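Local coordinates for MHC class I-like protein MILL2 (Mus musculus, PDB 6A97) that binds heparan sulfate proteoglycans on the surface of fibroblasts and belongs to the MHC class I family, at residues 76-79 against 80-84; 97-100 against 101-104; 168-171 against 172-175; 179-182 against 183-187; 270-273 against 274-278. One frame throughout, in Å; residues are numbered along the deposited sequence.

Contact 1. Residues 76-79 against 80-84; sequences NETC and ARETN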
loop_
_atom_site.group_PDB
_atom_site.type_symbol
_atom_site.label_atom_id
_atom_site.label_comp_id
_atom_site.label_asym_id
_atom_site.label_seq_id
_atom_site.Cartn_x
_atom_site.Cartn_y
_atom_site.Cartn_z
ATOM N N ASN A 76 0.929 -0.436 35.725
ATOM C CA ASN A 76 1.185 0.707 36.597
ATOM C C ASN A 76 2.524 0.607 37.327
ATOM O O ASN A 76 3.212 1.609 37.513
ATOM C CB ASN A 76 0.052 0.862 37.613
ATOM C CG ASN A 76 -1.260 1.258 36.964
ATOM O OD1 ASN A 76 -1.283 1.770 35.843
ATOM N ND2 ASN A 76 -2.359 1.028 37.668
ATOM N N GLU A 77 2.890 -0.601 37.741
ATOM C CA GLU A 77 4.181 -0.828 38.378
ATOM C C GLU A 77 5.313 -0.633 37.375
ATOM O O GLU A 77 6.357 -0.059 37.696
ATOM C CB GLU A 77 4.244 -2.231 38.985
ATOM C CG GLU A 77 5.537 -2.531 39.723
ATOM C CD GLU A 77 5.577 -3.938 40.287
ATOM O OE1 GLU A 77 4.527 -4.431 40.755
ATOM O OE2 GLU A 77 6.664 -4.553 40.262
ATOM N N THR A 78 5.089 -1.103 36.152
ATOM C CA THR A 78 6.062 -0.964 35.077
ATOM C C THR A 78 6.333 0.506 34.783
ATOM O O THR A 78 7.475 0.904 34.554
ATOM C CB THR A 78 5.582 -1.674 33.791
ATOM O OG1 THR A 78 5.521 -3.085 34.023
ATOM C CG2 THR A 78 6.531 -1.403 32.626
ATOM N N CYS A 79 5.276 1.312 34.799
ATOM C CA CYS A 79 5.412 2.745 34.568
ATOM C C CYS A 79 6.187 3.413 35.697
ATOM O O CYS A 79 7.005 4.301 35.457
ATOM C CB CYS A 79 4.036 3.402 34.410
ATOM S SG CYS A 79 3.317 3.170 32.758
ATOM N N ALA A 80 5.921 2.990 36.929
ATOM C CA ALA A 80 6.646 3.518 38.081
ATOM C C ALA A 80 8.148 3.291 37.899
ATOM O O ALA A 80 8.947 4.218 38.017
ATOM C CB ALA A 80 6.155 2.869 39.361
ATOM N N ARG A 81 8.510 2.054 37.577
ATOM C CA ARG A 81 9.904 1.687 37.376
ATOM C C ARG A 81 10.529 2.421 36.199
ATOM O O ARG A 81 11.594 3.024 36.324
ATOM C CB ARG A 81 10.028 0.177 37.162
ATOM C CG ARG A 81 11.447 -0.284 36.842
ATOM C CD ARG A 81 11.549 -1.799 36.720
ATOM N NE ARG A 81 10.661 -2.328 35.689
ATOM C CZ ARG A 81 9.504 -2.936 35.938
ATOM N NH1 ARG A 81 9.096 -3.099 37.190
ATOM N NH2 ARG A 81 8.757 -3.386 34.939
ATOM N N GLU A 82 9.861 2.381 35.054
ATOM C CA GLU A 82 10.493 2.857 33.836
ATOM C C GLU A 82 10.473 4.376 33.705
ATOM O O GLU A 82 11.335 4.934 33.038
ATOM C CB GLU A 82 9.851 2.205 32.607
ATOM C CG GLU A 82 10.097 0.694 32.522
ATOM C CD GLU A 82 11.580 0.309 32.522
ATOM O OE1 GLU A 82 11.879 -0.874 32.784
ATOM O OE2 GLU A 82 12.446 1.170 32.248
ATOM N N THR A 83 9.519 5.054 34.341
ATOM C CA THR A 83 9.586 6.516 34.368
ATOM C C THR A 83 10.713 6.963 35.303
ATOM O O THR A 83 11.390 7.957 35.044
ATOM C CB THR A 83 8.268 7.171 34.814
ATOM O OG1 THR A 83 7.870 6.629 36.076
ATOM C CG2 THR A 83 7.163 6.948 33.773
ATOM N N ASN A 84 10.927 6.221 36.382
ATOM C CA ASN A 84 12.072 6.507 37.235
ATOM C C ASN A 84 13.396 6.270 36.492
ATOM O O ASN A 84 14.298 7.097 36.569
ATOM C CB ASN A 84 12.025 5.673 38.510
ATOM C CG ASN A 84 13.194 5.966 39.431
ATOM O OD1 ASN A 84 13.254 7.019 40.078
ATOM N ND2 ASN A 84 14.136 5.035 39.491
#
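Asn76 meets Ala80 through the main chain: its carbonyl O accepts the Ala80 N-H at 3.1 Å. One step on, Glu77 O takes the amide of Arg81. The Glu77 carboxylate also looks toward that arginine, but OE2 stops 4.2 Å from NH1, too far for a salt bridge, and the two flat groups stand nearly perpendicular, at 80°. The attraction between them is therefore probably a loose one.

Thr78 lies under the same guanidinium. Its CA faces one side of the flat group, 3.6 Å from Arg81 NH2, because the arginine chain runs out straight from the helix and then folds at chi3 (58°) back over the threonine. Thr78 OG1 is held by Gly74 O, a turn earlier. The methyl CG2 comes within 4.1 Å of Glu82 CG. This is the N-terminal end of helix 75-96, the alpha-1 helix that forms one wall of the MHC class I platform. Glu82 OE1 forms a salt bridge with Arg188 of helix 171-193, the facing wall. Arg81 NE adds a weak, salt-bridged hydrogen bond to Glu82 OE1 at 3.5 Å.

Cys79 SG is bonded to Cys68 SG, tying this helix to strand 66-68. Cys79 O has two donors from one residue: Thr83 N at 2.9 Å and Thr83 OG1 at 2.6 Å, arriving from opposite faces of the carbonyl plane. A chi1 of 54° turns the hydroxyl back to that oxygen.

Contact 2. Residues 97-100 against 101-104; sequences MAEV and INQK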
loop_
_atom_site.group_PDB
_atom_site.type_symbol
_atom_site.label_atom_id
_atom_site.label_comp_id
_atom_site.label_asym_id
_atom_site.label_seq_id
_atom_site.Cartn_x
_atom_site.Cartn_y
_atom_site.Cartn_z
ATOM N N MET A 97 25.272 16.178 26.111
ATOM C CA MET A 97 24.976 17.255 25.170
ATOM C C MET A 97 25.161 18.637 25.780
ATOM O O MET A 97 24.777 19.643 25.179
ATOM C CB MET A 97 23.548 17.104 24.636
ATOM C CG MET A 97 23.425 16.037 23.551
ATOM S SD MET A 97 21.797 15.949 22.789
ATOM C CE MET A 97 20.855 15.186 24.105
ATOM N N ALA A 98 25.762 18.678 26.965
ATOM C CA ALA A 98 25.914 19.915 27.724
ATOM C C ALA A 98 26.685 20.990 26.958
ATOM O O ALA A 98 26.303 22.160 26.965
ATOM C CB ALA A 98 26.604 19.630 29.063
ATOM N N GLU A 99 27.771 20.597 26.300
ATOM C CA GLU A 99 28.617 21.578 25.633
ATOM C C GLU A 99 27.956 22.114 24.366
ATOM O O GLU A 99 28.061 23.301 24.067
ATOM C CB GLU A 99 29.990 20.981 25.317
ATOM C CG GLU A 99 31.146 21.930 25.613
ATOM C CD GLU A 99 31.448 22.057 27.104
ATOM O OE1 GLU A 99 30.707 21.479 27.930
ATOM O OE2 GLU A 99 32.427 22.750 27.453
ATOM N N VAL A 100 27.258 21.250 23.633
ATOM C CA VAL A 100 26.497 21.709 22.472
ATOM C C VAL A 100 25.419 22.692 22.919
ATOM O O VAL A 100 25.235 23.751 22.315
ATOM C CB VAL A 100 25.852 20.539 21.700
ATOM C CG1 VAL A 100 24.823 21.059 20.705
ATOM C CG2 VAL A 100 26.924 19.724 20.982
ATOM N N ILE A 101 24.721 22.348 23.997
ATOM C CA ILE A 101 23.695 23.225 24.550
ATOM C C ILE A 101 24.269 24.578 24.983
ATOM O O ILE A 101 23.689 25.627 24.692
ATOM C CB ILE A 101 22.984 22.562 25.750
ATOM C CG1 ILE A 101 22.083 21.422 25.267
ATOM C CG2 ILE A 101 22.170 23.584 26.523
ATOM C CD1 ILE A 101 21.439 20.629 26.384
ATOM N N ASN A 102 25.405 24.556 25.675
ATOM C CA ASN A 102 26.048 25.795 26.112
ATOM C C ASN A 102 26.422 26.705 24.941
ATOM O O ASN A 102 26.195 27.911 24.982
ATOM C CB ASN A 102 27.288 25.484 26.946
ATOM C CG ASN A 102 26.941 25.065 28.364
ATOM O OD1 ASN A 102 25.993 25.580 28.956
ATOM N ND2 ASN A 102 27.704 24.125 28.912
ATOM N N GLN A 103 26.981 26.117 23.886
ATOM C CA GLN A 103 27.435 26.886 22.729
ATOM C C GLN A 103 26.270 27.452 21.926
ATOM O O GLN A 103 26.331 28.591 21.475
ATOM C CB GLN A 103 28.329 26.027 21.824
ATOM C CG GLN A 103 29.635 25.577 22.471
ATOM C CD GLN A 103 30.504 26.747 22.934
ATOM O OE1 GLN A 103 30.650 27.754 22.230
ATOM N NE2 GLN A 103 31.076 26.620 24.132
ATOM N N LYS A 104 25.208 26.666 21.764
ATOM C CA LYS A 104 24.028 27.138 21.045
ATOM C C LYS A 104 23.227 28.145 21.866
ATOM O O LYS A 104 22.521 28.993 21.313
ATOM C CB LYS A 104 23.132 25.964 20.641
ATOM C CG LYS A 104 23.676 25.145 19.475
ATOM C CD LYS A 104 23.984 26.037 18.273
ATOM C CE LYS A 104 24.299 25.209 17.032
ATOM N NZ LYS A 104 24.828 26.047 15.916
#
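Asn102 N bonds to Ala98 O at 2.9 Å, the shortest of the four main-chain bonds of the short helix 98-104. The asparagine side chain folds back over the same oxygen: with chi1 at -78° CG sits beside its own backbone N, and CG comes within 3.3 Å of Ala98 O. ND2 is nearer still, but its N-H is badly aimed, so this is proximity and not a second bond. The far end of the amide is held outside the helix, where OD1 accepts from Ser37 N.

Ile101 repeats the pattern with a purely apolar group. Its amide points almost straight at Met97 O (3.0 Å, 165° at the hydrogen), and CG1, lying anti to the carbonyl carbon, packs 3.2 Å from that same oxygen. CD1 at the end of the chain then touches Met97 CB lightly, at 4.5 Å. Glu99 and Asn102 approach each other on the outer surface without bonding; the carboxylate and amide planes are 77° apart, and OE1 remains 4.1 Å from ND2. Farther along, Val100 CG1 and Lys104 CG are loosely in touch on the inner side.

Met97 occupies the N-cap position, where helix 75-96 has ended and helix 98-104 begins. The new helix packs its inner side on the platform floor: Met97 on Trp131 and Leu133, Val100 on Phe140, while Lys104 makes a cation-pi contact with Tyr135. Gln103 and Lys104 also lean on helix 158-167, through Trp164, and Ile101 rests on Thr40 in a loop.

Contact 3. Residues 168-171 against 172-175; sequences APRA and DLVK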
loop_
_atom_site.group_PDB
_atom_site.type_symbol
_atom_site.label_atom_id
_atom_site.label_comp_id
_atom_site.label_asym_id
_atom_site.label_seq_id
_atom_site.Cartn_x
_atom_site.Cartn_y
_atom_site.Cartn_z
ATOM N N ALA A 168 30.998 18.245 20.588
ATOM C CA ALA A 168 29.905 17.283 20.523
ATOM C C ALA A 168 30.129 16.191 21.575
ATOM O O ALA A 168 31.257 16.015 22.035
ATOM C CB ALA A 168 29.809 16.690 19.118
ATOM N N PRO A 169 29.060 15.466 21.969
ATOM C CA PRO A 169 29.159 14.404 22.985
ATOM C C PRO A 169 30.368 13.483 22.805
ATOM O O PRO A 169 30.591 12.977 21.704
ATOM C CB PRO A 169 27.857 13.623 22.791
ATOM C CG PRO A 169 26.883 14.657 22.343
ATOM C CD PRO A 169 27.670 15.645 21.507
ATOM N N ARG A 170 31.136 13.285 23.876
ATOM C CA ARG A 170 32.365 12.494 23.820
ATOM C C ARG A 170 32.114 11.111 23.234
ATOM O O ARG A 170 31.165 10.424 23.613
ATOM C CB ARG A 170 32.993 12.372 25.211
ATOM C CG ARG A 170 33.596 13.671 25.727
ATOM C CD ARG A 170 34.764 13.429 26.678
ATOM N NE ARG A 170 34.345 12.909 27.978
ATOM C CZ ARG A 170 34.513 11.649 28.366
ATOM N NH1 ARG A 170 35.089 10.779 27.550
ATOM N NH2 ARG A 170 34.106 11.259 29.568
ATOM N N ALA A 171 32.976 10.717 22.303
ATOM C CA ALA A 171 32.781 9.500 21.521
ATOM C C ALA A 171 32.693 8.239 22.380
ATOM O O ALA A 171 31.927 7.327 22.071
ATOM C CB ALA A 171 33.901 9.352 20.495
ATOM N N ASP A 172 33.479 8.176 23.451
ATOM C CA ASP A 172 33.466 6.982 24.288
ATOM C C ASP A 172 32.156 6.889 25.071
ATOM O O ASP A 172 31.636 5.797 25.286
ATOM C CB ASP A 172 34.665 6.960 25.240
ATOM C CG ASP A 172 34.657 8.112 26.214
ATOM O OD1 ASP A 172 34.485 9.268 25.775
ATOM O OD2 ASP A 172 34.816 7.863 27.426
ATOM N N LEU A 173 31.620 8.032 25.488
ATOM C CA LEU A 173 30.328 8.054 26.164
ATOM C C LEU A 173 29.210 7.673 25.202
ATOM O O LEU A 173 28.319 6.896 25.546
ATOM C CB LEU A 173 30.052 9.431 26.773
ATOM C CG LEU A 173 30.986 9.876 27.897
ATOM C CD1 LEU A 173 30.512 11.200 28.490
ATOM C CD2 LEU A 173 31.096 8.796 28.974
ATOM N N VAL A 174 29.266 8.226 23.993
ATOM C CA VAL A 174 28.277 7.932 22.963
ATOM C C VAL A 174 28.218 6.439 22.673
ATOM O O VAL A 174 27.140 5.841 22.644
ATOM C CB VAL A 174 28.584 8.690 21.648
ATOM C CG1 VAL A 174 27.683 8.202 20.522
ATOM C CG2 VAL A 174 28.438 10.194 21.850
ATOM N N LYS A 175 29.388 5.835 22.480
ATOM C CA LYS A 175 29.443 4.448 22.042
ATOM C C LYS A 175 28.958 3.495 23.136
ATOM O O LYS A 175 28.291 2.509 22.837
ATOM C CB LYS A 175 30.862 4.077 21.581
ATOM C CG LYS A 175 31.625 3.140 22.505
ATOM C CD LYS A 175 32.893 2.618 21.847
ATOM C CE LYS A 175 32.560 1.710 20.669
ATOM N NZ LYS A 175 33.781 1.176 20.007
#
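The Arg170 guanidinium lies over Leu173, whose CG is 3.8 Å from one face, placed toward the rim of the flat group; CD1 is likewise 3.8 Å from NH2. Beside it the Asp172 carboxylate is turned only 30° from the guanidinium plane. The two form a salt bridge in which NH1 gives a weak hydrogen bond to OD2 (2.9 Å, 146°); the still closer approach to OD1 is too short to be trusted. The aspartate reaches back because chi1 of 63° places its carboxylate between its own backbone N and carbonyl carbon.

Arg170 is also the N-cap residue of helix 171-193. Its carbonyl O accepts Val174 N at 2.9 Å, and Ala171 O takes Lys175 N, so the first turn closes. Val174 CG2 reaches back to the residue before the N-cap position, touching Pro169 CB at 3.6 Å.

This is the elbow between the two helices of the alpha-2 wall, 158-167 and 171-193. Pro169 sits on Met96 and Met97 of the facing alpha-1 side and bonds Trp150 NE1 through its carbonyl, while Val174 packs down onto Trp150 of the edge strand 149-152 and Phe143 of the neighbouring strand 138-144.

Contact 4. Residues 179-182 against 183-187; sequences DDIC and PAHLQ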
loop_
_atom_site.group_PDB
_atom_site.type_symbol
_atom_site.label_atom_id
_atom_site.label_comp_id
_atom_site.label_asym_id
_atom_site.label_seq_id
_atom_site.Cartn_x
_atom_site.Cartn_y
_atom_site.Cartn_z
ATOM N N ASP A 179 25.873 1.249 22.245
ATOM C CA ASP A 179 26.224 -0.161 22.077
ATOM C C ASP A 179 25.844 -1.027 23.275
ATOM O O ASP A 179 25.610 -2.225 23.123
ATOM C CB ASP A 179 27.724 -0.313 21.806
ATOM C CG ASP A 179 28.166 0.392 20.538
ATOM O OD1 ASP A 179 27.359 1.159 19.970
ATOM O OD2 ASP A 179 29.323 0.183 20.114
ATOM N N ASP A 180 25.794 -0.434 24.463
ATOM C CA ASP A 180 25.548 -1.215 25.674
ATOM C C ASP A 180 24.255 -0.839 26.399
ATOM O O ASP A 180 23.438 -1.708 26.708
ATOM C CB ASP A 180 26.726 -1.077 26.641
ATOM C CG ASP A 180 28.047 -1.474 26.010
ATOM O OD1 ASP A 180 28.035 -2.279 25.054
ATOM O OD2 ASP A 180 29.099 -0.986 26.475
ATOM N N ILE A 181 24.074 0.450 26.674
ATOM C CA ILE A 181 22.960 0.897 27.508
ATOM C C ILE A 181 21.621 0.850 26.771
ATOM O O ILE A 181 20.678 0.213 27.244
ATOM C CB ILE A 181 23.190 2.327 28.058
ATOM C CG1 ILE A 181 24.230 2.318 29.185
ATOM C CG2 ILE A 181 21.903 2.893 28.620
ATOM C CD1 ILE A 181 25.664 2.183 28.729
ATOM N N CYS A 182 21.535 1.520 25.623
ATOM C CA CYS A 182 20.310 1.499 24.817
ATOM C C CYS A 182 19.825 0.081 24.480
ATOM O O CYS A 182 18.638 -0.200 24.638
ATOM C CB CYS A 182 20.494 2.314 23.522
ATOM S SG CYS A 182 19.401 1.806 22.162
ATOM N N PRO A 183 20.724 -0.818 24.023
ATOM C CA PRO A 183 20.236 -2.180 23.752
ATOM C C PRO A 183 19.678 -2.896 24.986
ATOM O O PRO A 183 18.721 -3.664 24.871
ATOM C CB PRO A 183 21.485 -2.906 23.235
ATOM C CG PRO A 183 22.343 -1.825 22.681
ATOM C CD PRO A 183 22.129 -0.659 23.599
ATOM N N ALA A 184 20.270 -2.651 26.151
ATOM C CA ALA A 184 19.774 -3.255 27.386
ATOM C C ALA A 184 18.388 -2.706 27.734
ATOM O O ALA A 184 17.501 -3.453 28.145
ATOM C CB ALA A 184 20.749 -3.017 28.527
ATOM N N HIS A 185 18.207 -1.400 27.554
ATOM C CA HIS A 185 16.904 -0.772 27.752
ATOM C C HIS A 185 15.850 -1.370 26.822
ATOM O O HIS A 185 14.760 -1.749 27.265
ATOM C CB HIS A 185 16.997 0.740 27.529
ATOM C CG HIS A 185 17.721 1.467 28.621
ATOM N ND1 HIS A 185 17.983 0.898 29.848
ATOM C CD2 HIS A 185 18.234 2.720 28.668
ATOM C CE1 HIS A 185 18.629 1.768 30.605
ATOM N NE2 HIS A 185 18.792 2.881 29.914
ATOM N N LEU A 186 16.182 -1.453 25.537
ATOM C CA LEU A 186 15.272 -2.005 24.538
ATOM C C LEU A 186 14.833 -3.413 24.916
ATOM O O LEU A 186 13.657 -3.756 24.802
ATOM C CB LEU A 186 15.929 -2.015 23.153
ATOM C CG LEU A 186 15.142 -2.704 22.033
ATOM C CD1 LEU A 186 13.707 -2.176 21.938
ATOM C CD2 LEU A 186 15.864 -2.543 20.690
ATOM N N GLN A 187 15.783 -4.217 25.377
ATOM C CA GLN A 187 15.490 -5.586 25.777
ATOM C C GLN A 187 14.521 -5.611 26.953
ATOM O O GLN A 187 13.579 -6.403 26.980
ATOM C CB GLN A 187 16.778 -6.329 26.140
ATOM C CG GLN A 187 16.677 -7.829 25.958
ATOM C CD GLN A 187 16.207 -8.206 24.566
ATOM O OE1 GLN A 187 16.884 -7.934 23.574
ATOM N NE2 GLN A 187 15.037 -8.828 24.485
#
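With chi1 of -75° Ile181 has CG1 beside its backbone N, which puts the methyl CG2 on the side of the following turn, and His185, at chi1 -72°, carries its ring back along the helix to meet that methyl. The two side chains lie side by side, pointing the same way, with Ile181 CG2 3.4 Å from His185 NE2 and 3.7 Å from His185 CD2. Ile181 O lies 3.5 Å over one face of the ring, offset toward its rim, and bonds to His185 N at 3.0 Å. ND1 of the histidine has its partner a turn further on, at Arg188 NH1.

Pro183 fills the hole formed by Asp179, Asp180, Ile181 and Cys182. Lacking an amide hydrogen, it breaks the chain of main-chain bonds, and the helix kinks there; a wider pi-type turn lies just before, at 179-181. Pro183 CG comes within 3.3 Å of Asp179 O. The next bond, Ala184 N to Asp180 O, is long and weak at 3.4 Å; regular bonding resumes with His185 N on Ile181 O and continues with Leu186 N on Cys182 O.

Below the kink lies the sheet. Cys182 is joined by a disulfide to Cys119 on strand 113-121, the classic MHC class I link between alpha-2 helix and floor; Leu186 packs on Leu121 and Leu25, and His185 on Leu25 and Tyr27 of strand 23-31.

Contact 5. Residues 270-273 against 274-278; sequences PGQE and PQFSC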
loop_
_atom_site.group_PDB
_atom_site.type_symbol
_atom_site.label_atom_id
_atom_site.label_comp_id
_atom_site.label_asym_id
_atom_site.label_seq_id
_atom_site.Cartn_x
_atom_site.Cartn_y
_atom_site.Cartn_z
ATOM N N PRO A 270 -20.067 10.017 -12.952
ATOM C CA PRO A 270 -21.325 9.470 -12.430
ATOM C C PRO A 270 -21.727 8.170 -13.124
ATOM O O PRO A 270 -21.768 8.115 -14.353
ATOM C CB PRO A 270 -22.336 10.581 -12.725
ATOM C CG PRO A 270 -21.526 11.830 -12.717
ATOM C CD PRO A 270 -20.182 11.450 -13.281
ATOM N N GLY A 271 -22.006 7.135 -12.341
ATOM C CA GLY A 271 -22.411 5.856 -12.895
ATOM C C GLY A 271 -21.269 4.868 -13.039
ATOM O O GLY A 271 -21.488 3.709 -13.384
ATOM N N GLN A 272 -20.048 5.320 -12.775
ATOM C CA GLN A 272 -18.872 4.467 -12.924
ATOM C C GLN A 272 -18.512 3.707 -11.651
ATOM O O GLN A 272 -17.664 2.815 -11.687
ATOM C CB GLN A 272 -17.659 5.290 -13.359
ATOM C CG GLN A 272 -17.569 5.570 -14.848
ATOM C CD GLN A 272 -16.203 6.102 -15.241
ATOM O OE1 GLN A 272 -15.614 6.922 -14.531
ATOM N NE2 GLN A 272 -15.684 5.626 -16.370
ATOM N N GLU A 273 -19.147 4.066 -10.535
ATOM C CA GLU A 273 -18.772 3.533 -9.219
ATOM C C GLU A 273 -18.624 2.002 -9.145
ATOM O O GLU A 273 -17.655 1.524 -8.559
ATOM C CB GLU A 273 -19.771 3.997 -8.151
ATOM C CG GLU A 273 -19.892 5.507 -8.012
ATOM C CD GLU A 273 -21.037 6.075 -8.827
ATOM O OE1 GLU A 273 -21.258 5.589 -9.955
ATOM O OE2 GLU A 273 -21.715 7.005 -8.340
ATOM N N PRO A 274 -19.569 1.229 -9.728
ATOM C CA PRO A 274 -19.407 -0.235 -9.689
ATOM C C PRO A 274 -18.086 -0.763 -10.254
ATOM O O PRO A 274 -17.672 -1.858 -9.879
ATOM C CB PRO A 274 -20.576 -0.733 -10.545
ATOM C CG PRO A 274 -21.623 0.292 -10.357
ATOM C CD PRO A 274 -20.897 1.605 -10.257
ATOM N N GLN A 275 -17.436 -0.002 -11.129
ATOM C CA GLN A 275 -16.186 -0.446 -11.742
ATOM C C GLN A 275 -15.000 -0.409 -10.782
ATOM O O GLN A 275 -13.952 -0.985 -11.067
ATOM C CB GLN A 275 -15.858 0.414 -12.964
ATOM C CG GLN A 275 -16.908 0.391 -14.058
ATOM C CD GLN A 275 -16.531 1.275 -15.230
ATOM O OE1 GLN A 275 -15.372 1.310 -15.649
ATOM N NE2 GLN A 275 -17.508 1.996 -15.764
ATOM N N PHE A 276 -15.158 0.268 -9.649
ATOM C CA PHE A 276 -14.014 0.547 -8.784
ATOM C C PHE A 276 -14.072 -0.179 -7.442
ATOM O O PHE A 276 -15.097 -0.178 -6.762
ATOM C CB PHE A 276 -13.895 2.058 -8.557
ATOM C CG PHE A 276 -13.526 2.825 -9.798
ATOM C CD1 PHE A 276 -14.504 3.241 -10.685
ATOM C CD2 PHE A 276 -12.200 3.116 -10.082
ATOM C CE1 PHE A 276 -14.169 3.936 -11.832
ATOM C CE2 PHE A 276 -11.859 3.816 -11.225
ATOM C CZ PHE A 276 -12.846 4.223 -12.103
ATOM N N SER A 277 -12.956 -0.796 -7.072
ATOM C CA SER A 277 -12.842 -1.479 -5.788
ATOM C C SER A 277 -11.599 -1.001 -5.055
ATOM O O SER A 277 -10.580 -0.710 -5.678
ATOM C CB SER A 277 -12.788 -2.996 -5.983
ATOM O OG SER A 277 -13.898 -3.449 -6.736
ATOM N N CYS A 278 -11.692 -0.917 -3.731
ATOM C CA CYS A 278 -10.551 -0.550 -2.898
ATOM C C CYS A 278 -9.981 -1.774 -2.196
ATOM O O CYS A 278 -10.719 -2.545 -1.591
ATOM C CB CYS A 278 -10.953 0.499 -1.859
ATOM S SG CYS A 278 -9.568 1.075 -0.853
#
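Phe276 presents its ring edge to Gln272: the carbonyl O lies in the ring plane, 3.3 Å from CD1, and CE1 is 4.0 Å from Gln272 CB. That same oxygen accepts Gln275 N at 2.9 Å (153°), so one carbonyl serves both a backbone bond and the aromatic rim. Glu273 O does the next step, taking Phe276 N at 3.0 Å from well above the carbonyl plane. The two i-to-i+3 bonds make a short 3-10 turn. The amide planes of Gln272 and Gln275 are 82° apart, with Gln275 NE2 lying 3.7 Å from Gln272 CG.

This turn joins strand 260-268 to strand 276-282, strands E and F of the C1-set immunoglobulin fold, and Cys278 two residues on makes the disulfide to Cys221 that pins the two sheets together. Phe276 drops into the core between them, against Trp235, Leu219, Ile266 and Val268.

Outside this shell, further bonds hold the turn in place. The Glu273 chain bends at chi2, and OE1 receives a weak bond from the N of Gly271, whose phi is positive. Gln272 OE1 is held by Leu269 N, and Gln275 OE1 by Gln237 NE2 of strand 231-237. On the outer side a second copy of the protein approaches: Arg30 of that subunit bonds Pro270 O, and its Leu45 packs on Gln275.

In the fold
Four of the contacts belong to the alpha-1/alpha-2 platform, while contact 5 lies in the immunoglobulin-like domain, its centre more than 50 Å from each of the others. Contact 1 is a surface contact of mostly polar and charged groups; contacts 2 to 5 are partly buried and mix apolar packing with polar rims. Contacts 3 and 4 share helix 171-193, at its start and at its proline kink. Contacts 2 and 3 touch, Met97 CG meeting Pro169 CG at 3.9 Å, where the 75-96/98-104 junction meets the alpha-2 elbow. Cysteines of contacts 1, 4 and 5 carry disulfides; contacts 2 and 3 have helix bonds, apolar packing and, in contact 3, a salt bridge.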